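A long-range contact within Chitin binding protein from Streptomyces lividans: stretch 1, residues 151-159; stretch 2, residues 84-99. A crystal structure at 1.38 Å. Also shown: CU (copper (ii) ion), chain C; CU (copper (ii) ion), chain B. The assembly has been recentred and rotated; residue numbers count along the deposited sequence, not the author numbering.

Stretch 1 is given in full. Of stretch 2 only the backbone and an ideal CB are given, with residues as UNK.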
# COMPACT_ATOMS: atom_id res chain seq x y z
N ILE A 151 -7.81 -25.03 -14.10
CA ILE A 151 -6.85 -24.05 -13.65
C ILE A 151 -7.59 -22.98 -12.91
O ILE A 151 -8.56 -22.39 -13.47
CB ILE A 151 -5.98 -23.50 -14.81
CG1 ILE A 151 -5.05 -24.60 -15.37
CG2 ILE A 151 -5.23 -22.25 -14.32
CD1 ILE A 151 -4.29 -24.30 -16.65
N LEU A 152 -7.20 -22.71 -11.70
CA LEU A 152 -7.73 -21.63 -10.84
C LEU A 152 -6.75 -20.51 -10.81
O LEU A 152 -5.59 -20.70 -10.40
CB LEU A 152 -8.03 -22.15 -9.43
CG LEU A 152 -8.44 -21.08 -8.42
CD1 LEU A 152 -9.80 -20.53 -8.73
CD2 LEU A 152 -8.39 -21.62 -7.00
N ALA A 153 -7.20 -19.32 -11.22
CA ALA A 153 -6.42 -18.10 -11.19
C ALA A 153 -6.93 -17.24 -10.09
O ALA A 153 -8.14 -17.05 -9.97
CB ALA A 153 -6.53 -17.43 -12.55
N VAL A 154 -6.02 -16.74 -9.27
CA VAL A 154 -6.36 -15.90 -8.14
C VAL A 154 -5.57 -14.60 -8.21
O VAL A 154 -4.33 -14.63 -8.25
CB VAL A 154 -6.13 -16.64 -6.82
CG1 VAL A 154 -6.66 -15.74 -5.68
CG2 VAL A 154 -6.83 -18.00 -6.77
N TRP A 155 -6.29 -13.49 -8.24
CA TRP A 155 -5.71 -12.14 -8.28
C TRP A 155 -5.95 -11.46 -6.93
O TRP A 155 -7.07 -11.18 -6.60
CB TRP A 155 -6.37 -11.37 -9.41
CG TRP A 155 -6.08 -9.90 -9.42
CD1 TRP A 155 -4.93 -9.29 -9.05
CD2 TRP A 155 -6.96 -8.85 -9.89
NE1 TRP A 155 -5.05 -7.90 -9.21
CE2 TRP A 155 -6.28 -7.64 -9.76
CE3 TRP A 155 -8.26 -8.85 -10.43
CZ2 TRP A 155 -6.87 -6.41 -10.10
CZ3 TRP A 155 -8.80 -7.66 -10.81
CH2 TRP A 155 -8.12 -6.47 -10.63
N THR A 156 -4.87 -11.23 -6.17
CA THR A 156 -5.01 -10.64 -4.85
C THR A 156 -4.74 -9.15 -4.90
O THR A 156 -3.73 -8.70 -5.43
CB THR A 156 -4.11 -11.32 -3.85
OG1 THR A 156 -4.45 -12.72 -3.76
CG2 THR A 156 -4.22 -10.67 -2.45
N VAL A 157 -5.69 -8.38 -4.36
CA VAL A 157 -5.64 -6.93 -4.45
C VAL A 157 -4.92 -6.33 -3.24
O VAL A 157 -5.25 -6.65 -2.10
CB VAL A 157 -7.07 -6.37 -4.59
CG1 VAL A 157 -7.09 -4.86 -4.62
CG2 VAL A 157 -7.71 -6.95 -5.88
N HIS A 158 -4.00 -5.44 -3.52
CA HIS A 158 -3.19 -4.79 -2.49
C HIS A 158 -4.07 -3.88 -1.57
O HIS A 158 -4.94 -3.18 -2.01
CB HIS A 158 -2.18 -3.95 -3.22
CG HIS A 158 -1.32 -3.05 -2.35
ND1 HIS A 158 -0.17 -3.48 -1.72
CD2 HIS A 158 -1.40 -1.72 -2.17
CE1 HIS A 158 0.39 -2.44 -1.10
NE2 HIS A 158 -0.35 -1.38 -1.36
N ASP A 159 -3.75 -3.92 -0.28
CA ASP A 159 -4.40 -3.06 0.72
C ASP A 159 -5.89 -3.28 0.72
O ASP A 159 -6.69 -2.36 0.85
CB ASP A 159 -4.01 -1.61 0.52
CG ASP A 159 -2.58 -1.33 0.99
OD1 ASP A 159 -1.91 -2.19 1.53
OD2 ASP A 159 -2.17 -0.14 0.83
N UNK A 84 -3.71 -14.59 -19.49
CA UNK A 84 -4.13 -13.24 -19.75
C UNK A 84 -5.39 -12.89 -18.95
O UNK A 84 -6.36 -13.67 -18.92
CB UNK A 84 -4.37 -13.05 -21.25
N UNK A 85 -5.33 -11.72 -18.33
CA UNK A 85 -6.43 -11.10 -17.61
C UNK A 85 -6.93 -9.92 -18.39
O UNK A 85 -6.12 -9.13 -18.97
CB UNK A 85 -6.01 -10.68 -16.20
N UNK A 86 -8.22 -9.67 -18.27
CA UNK A 86 -8.84 -8.43 -18.76
C UNK A 86 -9.42 -7.76 -17.54
O UNK A 86 -10.10 -8.40 -16.71
CB UNK A 86 -9.91 -8.68 -19.83
N UNK A 87 -9.12 -6.47 -17.31
CA UNK A 87 -9.61 -5.78 -16.15
C UNK A 87 -10.60 -4.65 -16.53
O UNK A 87 -10.40 -3.97 -17.53
CB UNK A 87 -8.43 -5.22 -15.36
N UNK A 88 -11.62 -4.48 -15.73
CA UNK A 88 -12.49 -3.32 -15.82
C UNK A 88 -12.13 -2.29 -14.76
O UNK A 88 -12.57 -1.14 -14.89
CB UNK A 88 -13.95 -3.74 -15.68
N UNK A 89 -11.40 -2.69 -13.70
CA UNK A 89 -10.85 -1.76 -12.71
C UNK A 89 -9.45 -2.28 -12.32
O UNK A 89 -9.31 -3.40 -11.76
CB UNK A 89 -11.76 -1.64 -11.49
N UNK A 90 -8.41 -1.49 -12.59
CA UNK A 90 -6.98 -1.93 -12.47
C UNK A 90 -6.34 -1.66 -11.09
O UNK A 90 -5.46 -0.80 -10.92
CB UNK A 90 -6.14 -1.22 -13.54
N UNK A 91 -6.76 -2.41 -10.12
CA UNK A 91 -6.38 -2.11 -8.74
C UNK A 91 -4.92 -2.41 -8.51
O UNK A 91 -4.34 -3.31 -9.17
CB UNK A 91 -7.24 -2.90 -7.75
N UNK A 92 -4.29 -1.69 -7.61
CA UNK A 92 -2.99 -2.05 -7.06
C UNK A 92 -3.06 -3.52 -6.65
O UNK A 92 -4.00 -3.97 -6.01
CB UNK A 92 -2.61 -1.16 -5.88
N UNK A 93 -2.01 -4.28 -6.99
CA UNK A 93 -2.05 -5.71 -6.94
C UNK A 93 -0.91 -6.24 -6.08
O UNK A 93 0.26 -5.83 -6.26
CB UNK A 93 -1.99 -6.29 -8.35
N UNK A 94 -1.21 -7.25 -5.26
CA UNK A 94 -0.24 -7.99 -4.49
C UNK A 94 0.35 -9.09 -5.37
O UNK A 94 1.56 -9.09 -5.59
CB UNK A 94 -0.87 -8.57 -3.22
N UNK A 95 -0.44 -10.01 -5.91
CA UNK A 95 0.09 -11.08 -6.74
C UNK A 95 -1.00 -11.75 -7.57
O UNK A 95 -2.20 -11.49 -7.43
CB UNK A 95 0.79 -12.12 -5.87
N UNK A 96 -0.51 -12.56 -8.49
CA UNK A 96 -1.31 -13.52 -9.27
C UNK A 96 -0.82 -14.91 -8.97
O UNK A 96 0.42 -15.11 -9.01
CB UNK A 96 -1.23 -13.24 -10.77
N UNK A 97 -1.70 -15.85 -8.72
CA UNK A 97 -1.30 -17.24 -8.47
C UNK A 97 -2.18 -18.13 -9.31
O UNK A 97 -3.39 -17.86 -9.45
CB UNK A 97 -1.40 -17.61 -6.99
N UNK A 98 -1.62 -19.19 -9.84
CA UNK A 98 -2.33 -20.11 -10.70
C UNK A 98 -2.15 -21.53 -10.18
O UNK A 98 -1.02 -21.94 -9.91
CB UNK A 98 -1.84 -19.99 -12.15
N UNK A 99 -3.25 -22.26 -10.01
CA UNK A 99 -3.30 -23.59 -9.40
C UNK A 99 -3.91 -24.53 -10.41
O UNK A 99 -4.70 -24.11 -11.25
CB UNK A 99 -4.10 -23.59 -8.09
CU CU C . -0.07 0.22 -0.28
CU CU B . -12.29 -4.20 -8.75

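Stretch 2 approaches the strand 151-157 first as a strand packed at a distance and later as its antiparallel neighbour. Positions 84, 86 and 88 have nothing of stretch 1 within 5.5 Å of the ideal CB, so the contact does not constrain them; they are Arg84, Gln86 and Thr88. At 85 the CB also has nothing of stretch 1 within 5.5 Å, but it points toward stretch 1, which calls for a long, apolar side chain. Trp85 spans the gap: its CZ2 lies 3.7 Å from Ala153 CB, and Trp155 CB sits over the face of its six-membered ring. Position 87 also points toward stretch 1, its ideal CB 4.9 Å from Trp155 CH2, and a leucine, methionine or aromatic would suit. Phe87 turns its edge to the indole face, CD1 3.4 Å from Trp155 CH2.

Positions 89 and 90 point sideways and away and are nearly free; they hold Ala89 and Arg90. At 91 the CB points toward Val157 and Trp155, with room for a medium-sized or flat side chain. It is His91, whose CB packs 3.7 Å from Val157 CG1 while its NE2 binds CU of chain B at 1.9 Å. At 92 CA-to-CB points sideways, and the ideal CB lies 3.9 Å from His158 CB, favouring something small: Ala92, whose O accepts a hydrogen bond from His158 N (2.9 Å).

At 93 the ideal CB is 3.6 Å from Trp155 NE1, a donor that invites a short acceptor such as serine, threonine or aspartate. Thr93 OG1 accepts the hydrogen bond from Trp155 NE1 at 2.8 Å and in turn donates to His91 O. Position 94 points toward the 156-158 backbone, where a small polar group fits; Thr94 OG1 reaches His158 ND1 through one water and Val157 O through another.

From 95 the side chains alternate. Position 95 shares its face with Thr156 and suits a polar residue; Asp95 OD1 joins Val154 O and Thr156 OG1 through a water. Position 96 lies on the Trp155 side, where an aromatic or a branched aliphatic would serve. Phe96 sets its ring 12° from the indole plane but slid aside, CE1 3.3 Å from Trp155 CD1. Position 97, beside Val154, tolerates many residues; Lys97 leads away at its end, and its NZ forms a salt bridge with Asp95 OD2 (3.1 Å). Position 98 faces small Ala153, leaving space for a large ring: Tyr98 CE2 lies 3.7 Å from Ala153 CB, and its OH accepts from Trp85 NE1. Position 99 adjoins Leu152 and Val154, suiting a large apolar or aromatic group; Tyr99 CE1 packs 3.9 Å from Val154 CG2.

Stretch 2 (84-99) RWQFTARHATTDFKYY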
# COMPACT_ATOMS: atom_id res chain seq x y z
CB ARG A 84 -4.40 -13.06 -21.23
CG ARG A 84 -4.71 -11.64 -21.66
CD ARG A 84 -4.75 -11.45 -23.18
NE ARG A 84 -5.93 -12.02 -23.74
CZ ARG A 84 -6.07 -12.43 -25.00
NH1 ARG A 84 -5.05 -12.36 -25.86
NH2 ARG A 84 -7.22 -12.93 -25.40
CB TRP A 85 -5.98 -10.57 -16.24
CG TRP A 85 -5.74 -11.65 -15.18
CD1 TRP A 85 -4.62 -12.47 -15.11
CD2 TRP A 85 -6.60 -12.08 -14.16
NE1 TRP A 85 -4.76 -13.36 -14.10
CE2 TRP A 85 -5.93 -13.11 -13.44
CE3 TRP A 85 -7.85 -11.66 -13.73
CZ2 TRP A 85 -6.56 -13.77 -12.36
CZ3 TRP A 85 -8.45 -12.29 -12.65
CH2 TRP A 85 -7.78 -13.32 -11.96
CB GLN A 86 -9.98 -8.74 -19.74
CG GLN A 86 -9.54 -9.48 -20.98
CD GLN A 86 -8.67 -8.74 -21.96
OE1 GLN A 86 -8.46 -7.53 -21.84
NE2 GLN A 86 -8.17 -9.47 -22.94
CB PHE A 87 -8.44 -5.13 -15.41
CG PHE A 87 -7.38 -6.11 -14.98
CD1 PHE A 87 -7.59 -7.00 -13.97
CD2 PHE A 87 -6.16 -6.17 -15.66
CE1 PHE A 87 -6.59 -7.89 -13.60
CE2 PHE A 87 -5.19 -7.06 -15.28
CZ PHE A 87 -5.39 -7.93 -14.26
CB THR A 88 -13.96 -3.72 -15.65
OG1 THR A 88 -14.12 -4.36 -14.40
CG2 THR A 88 -14.37 -4.73 -16.71
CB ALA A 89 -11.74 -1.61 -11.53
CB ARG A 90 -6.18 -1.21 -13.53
CG ARG A 90 -6.52 -1.66 -14.94
CD ARG A 90 -6.24 -0.57 -15.94
NE ARG A 90 -4.84 -0.20 -15.94
CZ ARG A 90 -4.34 0.79 -16.65
NH1 ARG A 90 -5.11 1.50 -17.50
NH2 ARG A 90 -3.05 1.06 -16.53
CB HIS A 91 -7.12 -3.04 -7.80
CG HIS A 91 -8.60 -2.96 -7.87
ND1 HIS A 91 -9.29 -1.79 -7.65
CD2 HIS A 91 -9.53 -3.91 -8.16
CE1 HIS A 91 -10.58 -2.01 -7.77
NE2 HIS A 91 -10.75 -3.28 -8.10
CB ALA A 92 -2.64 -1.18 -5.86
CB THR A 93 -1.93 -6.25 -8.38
OG1 THR A 93 -3.15 -5.83 -9.06
CG2 THR A 93 -1.81 -7.78 -8.41
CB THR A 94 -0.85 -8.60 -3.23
OG1 THR A 94 -1.32 -7.53 -2.42
CG2 THR A 94 0.13 -9.44 -2.44
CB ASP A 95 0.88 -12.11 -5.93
CG ASP A 95 0.04 -12.99 -5.10
OD1 ASP A 95 -1.14 -12.82 -4.98
OD2 ASP A 95 0.63 -13.95 -4.54
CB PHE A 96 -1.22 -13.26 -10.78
CG PHE A 96 -1.73 -11.89 -11.20
CD1 PHE A 96 -3.08 -11.68 -11.50
CD2 PHE A 96 -0.90 -10.80 -11.23
CE1 PHE A 96 -3.55 -10.43 -11.86
CE2 PHE A 96 -1.35 -9.57 -11.60
CZ PHE A 96 -2.69 -9.38 -11.90
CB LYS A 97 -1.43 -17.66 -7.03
CG LYS A 97 -0.51 -16.92 -6.10
CD LYS A 97 -0.75 -17.31 -4.68
CE LYS A 97 0.39 -16.83 -3.79
NZ LYS A 97 -0.18 -16.27 -2.57
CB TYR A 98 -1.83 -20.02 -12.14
CG TYR A 98 -1.98 -18.69 -12.75
CD1 TYR A 98 -0.98 -17.70 -12.57
CD2 TYR A 98 -3.09 -18.33 -13.51
CE1 TYR A 98 -1.10 -16.43 -13.11
CE2 TYR A 98 -3.23 -17.06 -14.07
CZ TYR A 98 -2.24 -16.13 -13.89
OH TYR A 98 -2.36 -14.87 -14.43
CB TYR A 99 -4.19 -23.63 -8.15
CG TYR A 99 -3.85 -22.63 -7.05
CD1 TYR A 99 -4.23 -21.33 -7.12
CD2 TYR A 99 -3.09 -23.02 -5.98
CE1 TYR A 99 -3.93 -20.45 -6.10
CE2 TYR A 99 -2.79 -22.11 -4.93
CZ TYR A 99 -3.21 -20.86 -5.02
OH TYR A 99 -2.96 -19.88 -4.06
O HOH W 1 0.85 -6.13 -1.63
O HOH W 2 -3.28 -7.92 -0.36
O HOH W 3 -3.21 -14.37 -5.60
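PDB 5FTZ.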